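Local coordinates for predicted DNA-binding transcriptional regulator (Aliivibrio fischeri ES114, PDB 7DWN), which is a LysR-type transcriptional regulator, DarR, which assembles as a tetramer and probably binds cis-regulatory DNA to control transcription, at residues W7-D10 and F11-A15; F34-R37 and I38-L41; Q83-D86 and L87-G91; T135-R139 and E140-D144; K228-V231 and L232-Q235. All coordinates share one frame; numbering follows the deposited sequence.

Contact 1: residues W7-D10 and F11-A15; sequences WLED and FLVLA
Phe11 N donates to Trp7 O over 2.9 Å, and it opens a run of four i to i+4 hydrogen bonds that ties residues 7-10 to residues 11-15. Leu12 N follows to Leu8 O, then Val13 N to Glu9 O, the straightest of the four with 172° at the hydrogen, and Leu14 N closes the series on Asp10 O at 2.9 Å. The regular spacing of these bonds is that of an uninterrupted alpha helix, here helix 5-17, the first of the winged helix-turn-helix domain by which LysR-type regulators bind DNA. Side chains lean on the same carbonyl oxygens. Leu12 CG comes within 3.3 Å of Leu8 O, and Val13 CG2 within 3.4 Å of Glu9 O. With CG anti to the carbonyl carbon (chi1 -68°), Leu12 folds back along its own turn, where CD1 lies 3.9 Å from Glu9 OE2. Glu9 reaches that methyl because its chain bends at chi2 (-62°), bringing OE2 near it, the two side chains lying at a slant to each other.

The remaining side chains spread round the helix to different neighbours. The Asp10 carboxylate finds its partners outside the turn, OD2 with Arg37 and OD1 with Arg27, so two salt bridges grip this buried acid and would be expected to favour its ionised form. Phe11 and Trp7 pack on Leu41 and Leu40 of helix 31-45, while Leu8 faces Phe66 and Val74 of helix 61-83 and Leu14 meets Phe20 and Ala23 of helix 20-26.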
# COMPACT_ATOMS: atom_id res chain seq x y z
N TRP A 7 9.30 -28.30 -3.71
CA TRP A 7 8.00 -28.92 -3.49
C TRP A 7 6.87 -27.94 -3.78
O TRP A 7 5.82 -28.34 -4.31
CB TRP A 7 7.90 -29.43 -2.05
CG TRP A 7 8.90 -30.48 -1.69
CD1 TRP A 7 9.69 -31.19 -2.55
CD2 TRP A 7 9.23 -30.93 -0.37
NE1 TRP A 7 10.49 -32.06 -1.84
CE2 TRP A 7 10.22 -31.92 -0.51
CE3 TRP A 7 8.77 -30.60 0.91
CZ2 TRP A 7 10.77 -32.58 0.59
CZ3 TRP A 7 9.32 -31.25 2.00
CH2 TRP A 7 10.30 -32.23 1.83
N LEU A 8 7.06 -26.67 -3.43
CA LEU A 8 6.05 -25.66 -3.74
C LEU A 8 5.82 -25.57 -5.25
O LEU A 8 4.68 -25.54 -5.72
CB LEU A 8 6.47 -24.31 -3.17
CG LEU A 8 6.88 -24.29 -1.70
CD1 LEU A 8 7.48 -22.95 -1.30
CD2 LEU A 8 5.69 -24.62 -0.82
N GLU A 9 6.91 -25.55 -6.02
CA GLU A 9 6.75 -25.49 -7.47
C GLU A 9 6.14 -26.78 -8.02
O GLU A 9 5.30 -26.74 -8.93
CB GLU A 9 8.09 -25.19 -8.14
CG GLU A 9 8.37 -23.70 -8.30
CD GLU A 9 7.34 -22.99 -9.17
OE1 GLU A 9 6.72 -23.65 -10.03
OE2 GLU A 9 7.15 -21.77 -8.99
N ASP A 10 6.55 -27.93 -7.48
CA ASP A 10 5.92 -29.20 -7.83
C ASP A 10 4.41 -29.12 -7.68
O ASP A 10 3.65 -29.48 -8.59
CB ASP A 10 6.47 -30.33 -6.94
CG ASP A 10 7.95 -30.59 -7.16
OD1 ASP A 10 8.45 -30.31 -8.26
OD2 ASP A 10 8.61 -31.07 -6.21
N PHE A 11 3.95 -28.63 -6.52
CA PHE A 11 2.53 -28.59 -6.23
C PHE A 11 1.80 -27.59 -7.12
O PHE A 11 0.67 -27.85 -7.55
CB PHE A 11 2.30 -28.26 -4.76
CG PHE A 11 0.85 -28.23 -4.37
CD1 PHE A 11 0.13 -29.40 -4.25
CD2 PHE A 11 0.21 -27.02 -4.14
CE1 PHE A 11 -1.20 -29.38 -3.90
CE2 PHE A 11 -1.13 -27.00 -3.79
CZ PHE A 11 -1.83 -28.18 -3.66
N LEU A 12 2.43 -26.45 -7.42
CA LEU A 12 1.78 -25.49 -8.32
C LEU A 12 1.58 -26.08 -9.71
O LEU A 12 0.50 -25.96 -10.30
CB LEU A 12 2.61 -24.20 -8.39
CG LEU A 12 2.65 -23.35 -7.12
CD1 LEU A 12 3.67 -22.22 -7.25
CD2 LEU A 12 1.28 -22.79 -6.79
N VAL A 13 2.62 -26.73 -10.25
CA VAL A 13 2.49 -27.35 -11.57
C VAL A 13 1.43 -28.44 -11.54
O VAL A 13 0.59 -28.54 -12.46
CB VAL A 13 3.85 -27.89 -12.04
CG1 VAL A 13 3.68 -28.71 -13.31
CG2 VAL A 13 4.82 -26.74 -12.28
N LEU A 14 1.43 -29.28 -10.50
CA LEU A 14 0.42 -30.32 -10.38
C LEU A 14 -0.98 -29.73 -10.32
O LEU A 14 -1.93 -30.29 -10.88
CB LEU A 14 0.69 -31.18 -9.14
CG LEU A 14 -0.31 -32.29 -8.85
CD1 LEU A 14 -0.25 -33.36 -9.93
CD2 LEU A 14 -0.06 -32.90 -7.48
N ALA A 15 -1.14 -28.59 -9.64
CA ALA A 15 -2.44 -27.94 -9.57
C ALA A 15 -2.88 -27.41 -10.92
O ALA A 15 -4.08 -27.37 -11.21
CB ALA A 15 -2.41 -26.82 -8.53

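Contact 2: residues F34-R37 and I38-L41; sequences FSRR and IRLL
Ile38 CG1 sits over one face of the Phe34 ring, 4.1 Å from the ring centroid and 29° off the ring normal, a CH-pi contact one helical turn apart. Its nearest ring atom is Phe34 CE2 at 3.7 Å. Phe34 carries CG anti to its backbone N (chi1 -176°), and Ile38 turns CG1 back along the helix toward the ring. A second pairing lies between Arg36 and Leu40: the arginine chain bends at chi2 (60°), and Leu40 CD2 lies over one face of the guanidinium, 4.0 Å from Arg36 NH2. The first pair is buried, whereas Arg36 is exposed.

Backbone bonds set the spacing of both pairs. Ile38 N to Phe34 O measures 3.0 Å and Leu40 N to Arg36 O 2.9 Å, with Arg39 N to Ser35 O and Leu41 N to Arg37 O completing the turn. Further out, Phe34 packs on Phe20, Ala23 and Ala24 of helix 20-26, Arg37 touches Lys6 of helix 5-17, and Ile38 touches Arg52. Helices 20-26 and 31-45 are the helix-turn-helix pair of the LysR-type DNA-binding domain, and helix 31-45 occupies the place of its recognition helix.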
# COMPACT_ATOMS: atom_id res chain seq x y z
N PHE A 34 8.35 -37.70 -8.40
CA PHE A 34 7.44 -36.57 -8.23
C PHE A 34 6.32 -36.89 -7.25
O PHE A 34 5.96 -36.05 -6.41
CB PHE A 34 6.86 -36.16 -9.59
CG PHE A 34 5.98 -34.95 -9.52
CD1 PHE A 34 6.53 -33.68 -9.60
CD2 PHE A 34 4.61 -35.07 -9.38
CE1 PHE A 34 5.73 -32.56 -9.54
CE2 PHE A 34 3.80 -33.95 -9.31
CZ PHE A 34 4.36 -32.70 -9.40
N SER A 35 5.75 -38.09 -7.36
CA SER A 35 4.74 -38.50 -6.39
C SER A 35 5.31 -38.48 -4.97
O SER A 35 4.64 -38.02 -4.03
CB SER A 35 4.20 -39.89 -6.73
OG SER A 35 3.15 -40.27 -5.86
N ARG A 36 6.56 -38.93 -4.81
CA ARG A 36 7.18 -38.92 -3.49
C ARG A 36 7.43 -37.50 -2.99
O ARG A 36 7.29 -37.23 -1.80
CB ARG A 36 8.49 -39.72 -3.53
CG ARG A 36 9.18 -39.84 -2.18
CD ARG A 36 8.30 -40.56 -1.17
NE ARG A 36 8.96 -40.70 0.12
CZ ARG A 36 8.39 -41.22 1.20
NH1 ARG A 36 7.14 -41.66 1.14
NH2 ARG A 36 9.07 -41.32 2.34
N ARG A 37 7.80 -36.58 -3.89
CA ARG A 37 7.99 -35.19 -3.48
C ARG A 37 6.68 -34.58 -3.00
O ARG A 37 6.65 -33.89 -1.97
CB ARG A 37 8.58 -34.38 -4.63
CG ARG A 37 10.08 -34.57 -4.83
CD ARG A 37 10.47 -34.41 -6.29
NE ARG A 37 10.30 -33.04 -6.79
CZ ARG A 37 11.29 -32.27 -7.22
NH1 ARG A 37 12.54 -32.72 -7.22
NH2 ARG A 37 11.03 -31.04 -7.65
N ILE A 38 5.59 -34.82 -3.73
CA ILE A 38 4.29 -34.31 -3.30
C ILE A 38 3.89 -34.93 -1.96
O ILE A 38 3.34 -34.25 -1.08
CB ILE A 38 3.22 -34.55 -4.38
CG1 ILE A 38 3.56 -33.78 -5.66
CG2 ILE A 38 1.84 -34.15 -3.88
CD1 ILE A 38 3.51 -32.27 -5.49
N ARG A 39 4.17 -36.22 -1.79
CA ARG A 39 3.83 -36.89 -0.53
C ARG A 39 4.63 -36.31 0.63
O ARG A 39 4.10 -36.15 1.74
CB ARG A 39 4.09 -38.39 -0.66
CG ARG A 39 3.63 -39.22 0.53
CD ARG A 39 2.13 -39.12 0.73
NE ARG A 39 1.67 -39.96 1.83
CZ ARG A 39 1.11 -41.15 1.68
NH1 ARG A 39 0.92 -41.65 0.47
NH2 ARG A 39 0.73 -41.84 2.74
N LEU A 40 5.91 -35.99 0.40
CA LEU A 40 6.72 -35.38 1.44
C LEU A 40 6.20 -33.99 1.79
O LEU A 40 6.17 -33.60 2.96
CB LEU A 40 8.18 -35.30 1.00
CG LEU A 40 8.95 -36.63 0.91
CD1 LEU A 40 10.34 -36.40 0.34
CD2 LEU A 40 9.03 -37.28 2.28
N LEU A 41 5.79 -33.22 0.78
CA LEU A 41 5.17 -31.92 1.05
C LEU A 41 3.92 -32.08 1.90
O LEU A 41 3.70 -31.31 2.85
CB LEU A 41 4.83 -31.21 -0.26
CG LEU A 41 4.11 -29.87 -0.11
CD1 LEU A 41 4.97 -28.88 0.66
CD2 LEU A 41 3.71 -29.31 -1.46

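Contact 3: residues Q83-D86 and L87-G91; sequences QISD and LSQLG
Ser88 is drawn in hard against residues 84 and 85, while Gln89 lies only loosely beside Asp86. Ser88 N donates to Ile84 O over 2.7 Å. Its hydroxyl lies at similar range from two carbonyls, with Ser88 OG 2.7 Å from Ser85 O and 2.8 Å from Ile84 O; one proton cannot serve both fully, and which acceptor takes it is unsettled. The hydroxyl gets there because chi1 is 62°, which places OG between the backbone N and the carbonyl carbon, facing the preceding turn. Gln89 N adds a bond to Ser85 O of 3.0 Å.

Toward the end of the helix the hold weakens. Leu90 N to Asp86 O is a weak bond of 3.5 Å, and Leu90 CD2 also lies near that oxygen. The Asp86 carboxylate and the Gln89 amide point the same way with their planes 74° apart, and Asp86 OD1 stays 4.0 Å from Gln89 OE1. Gln89, like Gln83, is exposed. Asp86 instead bonds to Ser198 N and Ser197 OG of a third subunit. Gly91, at a positive phi of 110°, then leaves the helical conformation.

Ile84 is the N-cap of the short helix 85-90, which follows the long helix 61-83 and precedes strand 94-99. Leu87 packs on Val94 and Gln96 of that strand, and Ile84 and Leu87 both rest on Ser62 of a second subunit.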
# COMPACT_ATOMS: atom_id res chain seq x y z
N GLN A 83 16.05 -8.94 -5.28
CA GLN A 83 16.43 -7.77 -4.51
C GLN A 83 17.92 -7.76 -4.19
O GLN A 83 18.51 -6.69 -4.01
CB GLN A 83 15.61 -7.69 -3.22
CG GLN A 83 15.72 -6.36 -2.48
CD GLN A 83 14.85 -6.32 -1.24
OE1 GLN A 83 14.78 -7.28 -0.48
NE2 GLN A 83 14.17 -5.19 -1.03
N ILE A 84 18.54 -8.94 -4.11
CA ILE A 84 19.96 -9.06 -3.80
C ILE A 84 20.78 -9.46 -5.02
O ILE A 84 21.96 -9.79 -4.88
CB ILE A 84 20.20 -10.04 -2.64
CG1 ILE A 84 19.74 -11.44 -3.02
CG2 ILE A 84 19.49 -9.56 -1.38
CD1 ILE A 84 20.07 -12.50 -1.99
N SER A 85 20.18 -9.44 -6.21
CA SER A 85 20.90 -9.84 -7.42
C SER A 85 22.13 -8.96 -7.64
O SER A 85 23.27 -9.44 -7.66
CB SER A 85 19.96 -9.78 -8.62
OG SER A 85 20.63 -10.03 -9.84
N ASP A 86 21.91 -7.65 -7.81
CA ASP A 86 23.01 -6.72 -8.03
C ASP A 86 23.99 -6.73 -6.86
O ASP A 86 25.21 -6.69 -7.06
CB ASP A 86 22.46 -5.31 -8.26
CG ASP A 86 21.70 -5.19 -9.56
OD1 ASP A 86 22.21 -5.66 -10.60
OD2 ASP A 86 20.58 -4.62 -9.55
N LEU A 87 23.47 -6.78 -5.63
CA LEU A 87 24.35 -6.79 -4.46
C LEU A 87 25.21 -8.05 -4.43
O LEU A 87 26.40 -7.99 -4.10
CB LEU A 87 23.53 -6.67 -3.19
CG LEU A 87 22.65 -5.42 -3.08
CD1 LEU A 87 21.95 -5.36 -1.73
CD2 LEU A 87 23.49 -4.18 -3.31
N SER A 88 24.62 -9.19 -4.77
CA SER A 88 25.36 -10.45 -4.73
C SER A 88 26.43 -10.50 -5.82
O SER A 88 27.53 -11.02 -5.59
CB SER A 88 24.41 -11.63 -4.88
OG SER A 88 23.73 -11.59 -6.12
N GLN A 89 26.13 -9.97 -7.01
CA GLN A 89 27.10 -10.05 -8.10
C GLN A 89 28.39 -9.31 -7.77
O GLN A 89 29.46 -9.72 -8.22
CB GLN A 89 26.49 -9.50 -9.38
CG GLN A 89 25.40 -10.37 -9.97
CD GLN A 89 24.73 -9.74 -11.17
OE1 GLN A 89 24.86 -8.54 -11.40
NE2 GLN A 89 23.99 -10.54 -11.93
N LEU A 90 28.31 -8.24 -6.97
CA LEU A 90 29.48 -7.42 -6.70
C LEU A 90 30.21 -7.79 -5.42
O LEU A 90 31.38 -7.44 -5.27
CB LEU A 90 29.08 -5.93 -6.65
CG LEU A 90 28.95 -5.23 -8.01
CD1 LEU A 90 30.19 -5.47 -8.84
CD2 LEU A 90 27.71 -5.65 -8.77
N GLY A 91 29.55 -8.48 -4.50
CA GLY A 91 30.19 -8.97 -3.29
C GLY A 91 29.70 -8.24 -2.05
O GLY A 91 28.90 -7.31 -2.11

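Contact 4: residues T135-R139 and E140-D144; sequences TKELR and EGACD
Lys136 and Glu140 form the one salt bridge across these residues, with Lys136 NZ 2.6 Å from Glu140 OE1. The ammonium meets that oxygen from above the carboxylate, 50° out of its plane. The lysine chain is extended until chi4 (-65°), where it bends to bring NZ back over the glutamate. Both residues are exposed, so the pair lies on the outer side of the helix.

Backbone bonding changes character at the helix end. Glu140 N to Lys136 O is an ordinary helical bond of 2.9 Å. Gly141 has positive phi, and its N makes only weak bonds to Glu137 O and Leu138 O. Glu137 O is taken more firmly by Ala142 N at 3.0 Å, a bond reaching five residues back, where the chain leaves the helix.

An apolar contact joins Leu138 and Cys143, both buried: Leu138 CD1 touches Cys143 SG at 3.7 Å, and the sulfur reaches it with chi1 at 61°, which turns SG toward the helix.

This turn leads from helix 134-140 into strand 145-149 of the substrate-binding domain. Cys143 packs on Ala98 of the adjacent parallel strand 94-99, Asp144 bonds to Gln96 there, and Leu138 lies against Tyr273.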
# COMPACT_ATOMS: atom_id res chain seq x y z
N THR A 135 14.61 10.28 0.53
CA THR A 135 14.63 10.27 1.99
C THR A 135 14.10 8.94 2.52
O THR A 135 14.72 8.30 3.38
CB THR A 135 13.80 11.44 2.52
OG1 THR A 135 14.06 12.60 1.72
CG2 THR A 135 14.15 11.75 3.95
N LYS A 136 12.95 8.51 2.01
CA LYS A 136 12.38 7.23 2.42
C LYS A 136 13.27 6.07 1.99
O LYS A 136 13.42 5.09 2.73
CB LYS A 136 10.97 7.08 1.83
CG LYS A 136 10.26 5.79 2.17
CD LYS A 136 8.80 5.86 1.76
CE LYS A 136 8.12 4.51 1.89
NZ LYS A 136 8.69 3.52 0.94
N GLU A 137 13.87 6.15 0.80
CA GLU A 137 14.79 5.11 0.35
C GLU A 137 15.98 5.00 1.29
O GLU A 137 16.47 3.89 1.56
CB GLU A 137 15.26 5.40 -1.08
CG GLU A 137 14.16 5.39 -2.13
CD GLU A 137 13.91 4.02 -2.71
OE1 GLU A 137 14.90 3.28 -2.93
OE2 GLU A 137 12.74 3.67 -2.95
N LEU A 138 16.47 6.13 1.80
CA LEU A 138 17.59 6.12 2.73
C LEU A 138 17.17 5.52 4.07
O LEU A 138 17.93 4.78 4.69
CB LEU A 138 18.13 7.53 2.91
CG LEU A 138 19.52 7.71 3.52
CD1 LEU A 138 20.58 7.01 2.67
CD2 LEU A 138 19.85 9.18 3.67
N ARG A 139 15.96 5.85 4.53
CA ARG A 139 15.48 5.28 5.79
C ARG A 139 15.31 3.77 5.70
O ARG A 139 15.76 3.03 6.58
CB ARG A 139 14.16 5.93 6.20
CG ARG A 139 14.30 7.30 6.82
CD ARG A 139 13.01 7.72 7.50
NE ARG A 139 11.86 7.57 6.62
CZ ARG A 139 11.43 8.50 5.77
NH1 ARG A 139 12.06 9.67 5.70
NH2 ARG A 139 10.38 8.28 5.00
N GLU A 140 14.67 3.29 4.63
CA GLU A 140 14.35 1.87 4.52
C GLU A 140 15.58 1.00 4.33
O GLU A 140 15.50 -0.22 4.53
CB GLU A 140 13.38 1.63 3.36
CG GLU A 140 12.05 2.35 3.49
CD GLU A 140 11.12 2.06 2.34
OE1 GLU A 140 9.90 1.90 2.58
OE2 GLU A 140 11.60 1.98 1.19
N GLY A 141 16.71 1.58 3.96
CA GLY A 141 17.91 0.82 3.67
C GLY A 141 18.11 0.46 2.22
O GLY A 141 18.97 -0.37 1.92
N ALA A 142 17.34 1.06 1.30
CA ALA A 142 17.52 0.78 -0.12
C ALA A 142 18.85 1.31 -0.65
O ALA A 142 19.33 0.83 -1.68
CB ALA A 142 16.37 1.38 -0.92
N CYS A 143 19.45 2.29 0.03
CA CYS A 143 20.78 2.77 -0.30
C CYS A 143 21.51 3.11 0.99
O CYS A 143 20.89 3.45 2.00
CB CYS A 143 20.74 3.98 -1.24
SG CYS A 143 19.90 5.43 -0.57
N ASP A 144 22.84 3.01 0.94
CA ASP A 144 23.67 3.28 2.10
C ASP A 144 24.01 4.76 2.24
O ASP A 144 23.94 5.31 3.34
CB ASP A 144 24.96 2.46 2.03
CG ASP A 144 24.69 0.97 1.88
OD1 ASP A 144 23.77 0.46 2.56
OD2 ASP A 144 25.39 0.32 1.08

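Contact 5: residues K228-V231 and L232-Q235; sequences KILV and LNKQ
Lys234, a non-glycine residue with positive phi (59°), reverses the chain so that Leu230 and Val231 receive a nested pair of backbone bonds. Gln235 N reaches back to Leu230 O over 3.1 Å, nearly in line with the carbonyl, while Lys234 N bonds Val231 O at 2.9 Å. The second bond comes from above the carbonyl plane, 57° out of it, unlike the two helical bonds that precede it: Leu232 N to Lys228 O, and Asn233 N to Ile229 O at 3.0 Å.

Before the reversal, side chains pack along the last helical turn. Asn233 and Ile229 lie side by side and point the same way, with Asn233 ND2 3.8 Å from Ile229 CG2. With CG anti to its carbonyl carbon (chi1 -67°), the amide of Asn233 folds back over the preceding turn, and its CG lies 3.4 Å from Ile229 O. Leu230 crosses the same amide more distantly. After the reversal, Gln235 CB sits 3.2 Å from Leu230 O, the oxygen its own N-H bonds. Leu232 CG approaches Lys228 O at 3.6 Å, while Lys228 stays extended and bonds Ser244 O through NZ.

Leu230 and Val231 press on Leu194 of strand 191-195, and Val231 also touches Ala238 of strand 238-241. Ile229 and Asn233 meet Pro109 of a third subunit, so this helix end lies at a subunit boundary. The two bonds at Leu230 and Val231, with Lys234 as the C-prime residue, define a Schellman motif, which here ends helix 224-232 of the LysR substrate-binding domain.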
# COMPACT_ATOMS: atom_id res chain seq x y z
N LYS A 228 23.19 22.50 -20.22
CA LYS A 228 24.55 22.77 -20.67
C LYS A 228 24.67 22.56 -22.18
O LYS A 228 25.25 23.39 -22.89
CB LYS A 228 25.52 21.87 -19.91
CG LYS A 228 26.96 21.91 -20.40
CD LYS A 228 27.81 20.94 -19.60
CE LYS A 228 29.23 20.87 -20.13
NZ LYS A 228 30.03 19.85 -19.40
N ILE A 229 24.11 21.46 -22.68
CA ILE A 229 24.15 21.18 -24.11
C ILE A 229 23.42 22.26 -24.89
O ILE A 229 23.91 22.76 -25.91
CB ILE A 229 23.57 19.78 -24.41
CG1 ILE A 229 24.52 18.70 -23.90
CG2 ILE A 229 23.32 19.62 -25.90
CD1 ILE A 229 24.03 17.30 -24.15
N LEU A 230 22.23 22.66 -24.42
CA LEU A 230 21.49 23.69 -25.15
C LEU A 230 22.18 25.05 -25.08
O LEU A 230 22.06 25.84 -26.02
CB LEU A 230 20.06 23.78 -24.64
CG LEU A 230 19.15 22.64 -25.12
CD1 LEU A 230 17.69 23.03 -25.01
CD2 LEU A 230 19.50 22.24 -26.55
N VAL A 231 22.91 25.33 -24.00
CA VAL A 231 23.72 26.54 -23.94
C VAL A 231 24.83 26.47 -24.99
O VAL A 231 25.06 27.43 -25.74
CB VAL A 231 24.30 26.73 -22.53
CG1 VAL A 231 25.43 27.75 -22.55
CG2 VAL A 231 23.22 27.17 -21.57
N LEU A 232 25.52 25.33 -25.06
CA LEU A 232 26.60 25.18 -26.03
C LEU A 232 26.10 25.29 -27.46
O LEU A 232 26.85 25.72 -28.35
CB LEU A 232 27.31 23.85 -25.81
CG LEU A 232 28.32 23.82 -24.66
CD1 LEU A 232 28.85 22.42 -24.43
CD2 LEU A 232 29.46 24.79 -24.94
N ASN A 233 24.84 24.92 -27.72
CA ASN A 233 24.24 25.08 -29.03
C ASN A 233 23.70 26.49 -29.27
O ASN A 233 22.88 26.69 -30.17
CB ASN A 233 23.12 24.05 -29.23
CG ASN A 233 23.65 22.63 -29.31
OD1 ASN A 233 24.82 22.41 -29.60
ND2 ASN A 233 22.78 21.66 -29.05
N LYS A 234 24.14 27.46 -28.46
CA LYS A 234 23.79 28.87 -28.63
C LYS A 234 22.29 29.11 -28.57
O LYS A 234 21.77 30.07 -29.15
CB LYS A 234 24.36 29.43 -29.94
CG LYS A 234 25.78 28.98 -30.25
CD LYS A 234 26.37 29.75 -31.43
CE LYS A 234 25.42 29.79 -32.61
NZ LYS A 234 25.94 30.66 -33.70
N GLN A 235 21.56 28.25 -27.85
CA GLN A 235 20.11 28.36 -27.78
C GLN A 235 19.64 29.34 -26.72
O GLN A 235 18.52 29.85 -26.83
CB GLN A 235 19.48 26.99 -27.53
CG GLN A 235 19.72 25.99 -28.65
CD GLN A 235 19.14 26.45 -29.97
OE1 GLN A 235 19.78 26.31 -31.02
NE2 GLN A 235 17.94 27.00 -29.93

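Contacts 1 and 2 belong to one DNA-binding domain and touch directly through the Asp10-Arg37 salt bridge; contact 1 is largely buried, whereas contact 2 has a buried ring-to-isoleucine pair and, separately, an exposed arginine beside a leucine. Both are mid-helix turns with regular bonding. Contacts 3, 4 and 5 instead include helix ends. In contacts 4 and 5 a positive-phi residue, glycine or the C-prime lysine of a Schellman motif, goes with a bond reaching five residues back, while contact 3 weakens before its glycine. Contacts 3 and 4 border the same strand 94-99, with nearest atoms about 7 Å apart. Contacts 3 and 5 both meet the third subunit, though their centres are 39 Å apart.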